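Local atomic coordinates of Serine/threonine-protein kinase Tel1 (Chaetomium thermophilum, PDB entry 6SKY), a protein that is a serine/threonine protein kinase that probably activates checkpoint signalling in response to DNA damage, phosphorylating proteins at serine or threonine followed by glutamine. Residues 2161-2166 and 2187-2191; 2200-2205 and 2238-2243. One frame throughout, in Å; residues are numbered along the deposited sequence.

Contact 1: 2161-2166 and 2187-2191; sequences QIRGML and ALSDL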
# COMPACT_ATOMS: atom_id res chain seq x y z
N GLN A 2161 17.61 -6.85 -30.35
CA GLN A 2161 17.44 -7.31 -28.98
C GLN A 2161 16.92 -6.20 -28.08
O GLN A 2161 16.02 -6.41 -27.26
CB GLN A 2161 18.76 -7.84 -28.44
CG GLN A 2161 18.70 -8.28 -27.02
CD GLN A 2161 20.06 -8.50 -26.44
OE1 GLN A 2161 21.06 -8.20 -27.06
NE2 GLN A 2161 20.11 -9.03 -25.24
N ILE A 2162 17.47 -5.00 -28.23
CA ILE A 2162 17.02 -3.86 -27.44
C ILE A 2162 15.55 -3.57 -27.71
O ILE A 2162 14.77 -3.35 -26.78
CB ILE A 2162 17.91 -2.63 -27.74
CG1 ILE A 2162 19.29 -2.85 -27.14
CG2 ILE A 2162 17.29 -1.38 -27.19
CD1 ILE A 2162 20.27 -1.84 -27.58
N ARG A 2163 15.16 -3.55 -28.98
CA ARG A 2163 13.77 -3.27 -29.31
C ARG A 2163 12.82 -4.32 -28.75
O ARG A 2163 11.75 -3.98 -28.23
CB ARG A 2163 13.61 -3.16 -30.82
CG ARG A 2163 14.36 -2.01 -31.42
CD ARG A 2163 13.57 -1.45 -32.56
NE ARG A 2163 14.30 -0.43 -33.29
CZ ARG A 2163 14.97 -0.66 -34.41
NH1 ARG A 2163 15.61 0.34 -35.01
NH2 ARG A 2163 15.01 -1.87 -34.93
N GLY A 2164 13.18 -5.60 -28.85
CA GLY A 2164 12.35 -6.63 -28.26
C GLY A 2164 12.20 -6.47 -26.76
O GLY A 2164 11.11 -6.67 -26.21
N MET A 2165 13.28 -6.08 -26.08
CA MET A 2165 13.20 -5.87 -24.64
C MET A 2165 12.28 -4.70 -24.29
O MET A 2165 11.51 -4.78 -23.33
CB MET A 2165 14.58 -5.64 -24.07
CG MET A 2165 15.32 -6.89 -23.68
SD MET A 2165 17.04 -6.56 -23.29
CE MET A 2165 17.27 -7.66 -21.91
N LEU A 2166 12.36 -3.61 -25.03
CA LEU A 2166 11.49 -2.47 -24.73
C LEU A 2166 10.02 -2.81 -24.96
O LEU A 2166 9.14 -2.38 -24.20
CB LEU A 2166 11.91 -1.27 -25.57
CG LEU A 2166 13.32 -0.74 -25.29
CD1 LEU A 2166 13.69 0.35 -26.25
CD2 LEU A 2166 13.41 -0.23 -23.89
N ALA A 2187 18.68 -5.43 -16.85
CA ALA A 2187 19.37 -6.13 -17.92
C ALA A 2187 19.60 -5.24 -19.13
O ALA A 2187 20.55 -5.45 -19.88
CB ALA A 2187 18.58 -7.37 -18.32
N LEU A 2188 18.73 -4.25 -19.35
CA LEU A 2188 18.94 -3.32 -20.45
C LEU A 2188 20.05 -2.33 -20.13
O LEU A 2188 20.87 -2.01 -21.00
CB LEU A 2188 17.65 -2.56 -20.77
CG LEU A 2188 16.68 -3.12 -21.79
CD1 LEU A 2188 15.38 -2.39 -21.67
CD2 LEU A 2188 17.24 -2.96 -23.17
N SER A 2189 20.07 -1.81 -18.91
CA SER A 2189 21.13 -0.89 -18.52
C SER A 2189 22.49 -1.56 -18.57
O SER A 2189 23.50 -0.89 -18.80
CB SER A 2189 20.87 -0.35 -17.13
OG SER A 2189 19.75 0.51 -17.12
N ASP A 2190 22.54 -2.87 -18.36
CA ASP A 2190 23.83 -3.55 -18.47
C ASP A 2190 24.32 -3.70 -19.90
O ASP A 2190 25.47 -4.09 -20.10
CB ASP A 2190 23.76 -4.92 -17.81
CG ASP A 2190 23.72 -4.82 -16.32
OD1 ASP A 2190 23.44 -3.72 -15.81
OD2 ASP A 2190 23.98 -5.83 -15.65
N LEU A 2191 23.50 -3.40 -20.90
CA LEU A 2191 23.88 -3.54 -22.29
C LEU A 2191 24.47 -2.28 -22.89
O LEU A 2191 24.90 -2.31 -24.04
CB LEU A 2191 22.67 -3.96 -23.13
CG LEU A 2191 22.49 -5.42 -23.51
CD1 LEU A 2191 22.87 -6.33 -22.38
CD2 LEU A 2191 21.06 -5.64 -23.90
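Leu2188 lies against a ridge of three side chains on the facing helix: its CD2 is 3.6 Å from Met2165 SD and 4.3 Å from Ile2162 CG2, while its CD1 is 3.7 Å from Leu2166 CD2. Met2165 and Leu2166 follow Ile2162 by three and four residues, about one helical turn, so all three border the same side of the helix. Here helix 2154-2174 and helix 2178-2189, joined by a short turn, run antiparallel as a helical hairpin, the building unit of the alpha-solenoid FAT domain and of its TPR-like relatives. The nearest CA atoms, of Ile2162 and Leu2188, are 7.3 Å apart, and side chains fill the space between the backbones.

Met2165 does much of this filling. Its flexible thioether reaches across to Ala2187, with CE 3.8 Å from Ala2187 CB, and its SD lies 4.2 Å from Leu2191 CD2. Leu2191 is held by a hydrogen bond from its N to Leu2188 O (3.0 Å), and its CD2 also approaches Gln2161 NE2 at 3.8 Å. Gln2161 and Met2165 touch helix 2124-2143 as well, so the hairpin is packed against its predecessor. Beyond the hairpin, Ala2187 packs on Arg1968 of the second subunit.

No hydrogen bond crosses between the segments. Their attachment rests on apolar side chains, which implies that complementary shape and the exclusion of water, not directional polar pairing, set how these two helices fit.

Contact 2: 2200-2205 and 2238-2243; sequences LSVDAA and KQSVPL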
# COMPACT_ATOMS: atom_id res chain seq x y z
N LEU A 2200 26.27 2.19 -31.44
CA LEU A 2200 24.84 2.40 -31.24
C LEU A 2200 24.61 3.49 -30.20
O LEU A 2200 25.35 3.58 -29.22
CB LEU A 2200 24.15 1.12 -30.79
CG LEU A 2200 24.13 -0.04 -31.77
CD1 LEU A 2200 23.61 -1.26 -31.07
CD2 LEU A 2200 23.26 0.29 -32.93
N SER A 2201 23.59 4.30 -30.43
CA SER A 2201 23.18 5.33 -29.48
C SER A 2201 21.82 4.91 -28.94
O SER A 2201 20.79 5.20 -29.54
CB SER A 2201 23.12 6.68 -30.14
OG SER A 2201 24.36 7.01 -30.73
N VAL A 2202 21.82 4.20 -27.82
CA VAL A 2202 20.59 3.70 -27.24
C VAL A 2202 20.50 4.05 -25.77
O VAL A 2202 19.80 3.38 -25.01
CB VAL A 2202 20.45 2.18 -27.43
CG1 VAL A 2202 20.26 1.85 -28.89
CG2 VAL A 2202 21.67 1.49 -26.88
N ASP A 2203 21.20 5.10 -25.34
CA ASP A 2203 21.21 5.42 -23.92
C ASP A 2203 19.94 6.15 -23.49
O ASP A 2203 19.51 5.99 -22.35
CB ASP A 2203 22.43 6.26 -23.58
CG ASP A 2203 22.70 7.33 -24.59
OD1 ASP A 2203 22.52 7.05 -25.79
OD2 ASP A 2203 23.09 8.45 -24.20
N ALA A 2204 19.33 6.94 -24.38
CA ALA A 2204 18.16 7.71 -23.99
C ALA A 2204 16.95 6.81 -23.77
O ALA A 2204 16.23 6.98 -22.79
CB ALA A 2204 17.86 8.77 -25.04
N ALA A 2205 16.72 5.85 -24.66
CA ALA A 2205 15.58 4.96 -24.49
C ALA A 2205 15.77 4.03 -23.30
O ALA A 2205 14.81 3.72 -22.58
CB ALA A 2205 15.36 4.15 -25.77
N LYS A 2238 20.53 12.21 -32.81
CA LYS A 2238 21.43 11.14 -33.24
C LYS A 2238 21.27 9.97 -32.27
O LYS A 2238 22.05 9.79 -31.33
CB LYS A 2238 22.86 11.64 -33.31
CG LYS A 2238 23.02 12.81 -34.26
CD LYS A 2238 24.43 13.37 -34.27
CE LYS A 2238 24.51 14.59 -35.18
NZ LYS A 2238 25.84 15.26 -35.11
N GLN A 2239 20.23 9.18 -32.50
CA GLN A 2239 19.83 8.15 -31.54
C GLN A 2239 19.04 7.09 -32.27
O GLN A 2239 17.94 7.37 -32.75
CB GLN A 2239 18.98 8.77 -30.43
CG GLN A 2239 19.07 8.09 -29.09
CD GLN A 2239 20.14 8.68 -28.21
OE1 GLN A 2239 20.74 9.69 -28.56
NE2 GLN A 2239 20.37 8.07 -27.07
N SER A 2240 19.59 5.89 -32.38
CA SER A 2240 18.77 4.75 -32.77
C SER A 2240 17.82 4.40 -31.64
O SER A 2240 18.07 4.74 -30.48
CB SER A 2240 19.65 3.56 -33.14
OG SER A 2240 20.85 3.59 -32.39
N VAL A 2241 16.74 3.71 -31.97
CA VAL A 2241 15.58 3.64 -31.08
C VAL A 2241 15.20 5.07 -30.73
O VAL A 2241 15.50 5.55 -29.63
CB VAL A 2241 15.87 2.82 -29.81
CG1 VAL A 2241 14.58 2.54 -29.08
CG2 VAL A 2241 16.56 1.53 -30.15
N PRO A 2242 14.55 5.79 -31.65
CA PRO A 2242 14.42 7.25 -31.50
C PRO A 2242 13.62 7.63 -30.27
O PRO A 2242 12.93 6.82 -29.64
CB PRO A 2242 13.70 7.67 -32.78
CG PRO A 2242 13.72 6.49 -33.67
CD PRO A 2242 13.77 5.30 -32.78
N LEU A 2243 13.72 8.91 -29.92
CA LEU A 2243 13.00 9.47 -28.79
C LEU A 2243 12.80 10.94 -29.07
O LEU A 2243 13.77 11.68 -29.20
CB LEU A 2243 13.78 9.26 -27.49
CG LEU A 2243 13.35 10.10 -26.30
CD1 LEU A 2243 11.96 9.72 -25.86
CD2 LEU A 2243 14.33 9.92 -25.17
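Within the alpha-solenoid FAT domain, the irregular segment 2238-2243, which links helices 2220-2232 and 2245-2259, folds over the N-terminal end of helix 2203-2217, where Val2202 holds the N-cap position. The small Ala2204 and Ala2205, both with CA-to-CB bonds directed toward the loop, leave shallow hollows on the first turn, and Leu2243 and Val2241 of the loop project into them. Leu2243 settles on the first, its CD2 3.7 Å from Ala2204 CB.

Val2241 forms the second bump. It bridges two points of the opposing surface, CG1 lying 3.8 Å from Ala2205 CB and CG2 3.9 Å from Val2202 CG1. Its positive phi (53°) bends the loop at this point. The same side chain also touches Leu2159 and Leu2166 of helix 2154-2174.

The Gln2239 side chain lies across the segment between Ser2201 and Ala2204, its CG 3.4 Å from Ser2201 O. At this point the backbones draw tightly together, with the CA atoms of Ser2201 and Gln2239 only 4.8 Å apart. Ser2240 OG donates a hydrogen bond to Ser2201 O at 3.3 Å.

Contact 1 closes before contact 2 opens along the chain, yet their centres are only 12 Å apart, and they share one layer of apolar packing. Helix 2154-2174 connects them: Ile2162 and Leu2166, which meet Leu2188 in contact 1, also face contact 2. There, Ile2162 CD1 lies 3.7 Å from Val2202 CG2, and Leu2166 CD1 lies 3.7 Å from Val2241 CG1. The same side chains of helix 2154-2174 thus meet both its hairpin partner and the N-terminal end of helix 2203-2217 with the loop over it. Both contacts lie in the FAT region, away from the nucleotide and magnesium sites of the kinase domain.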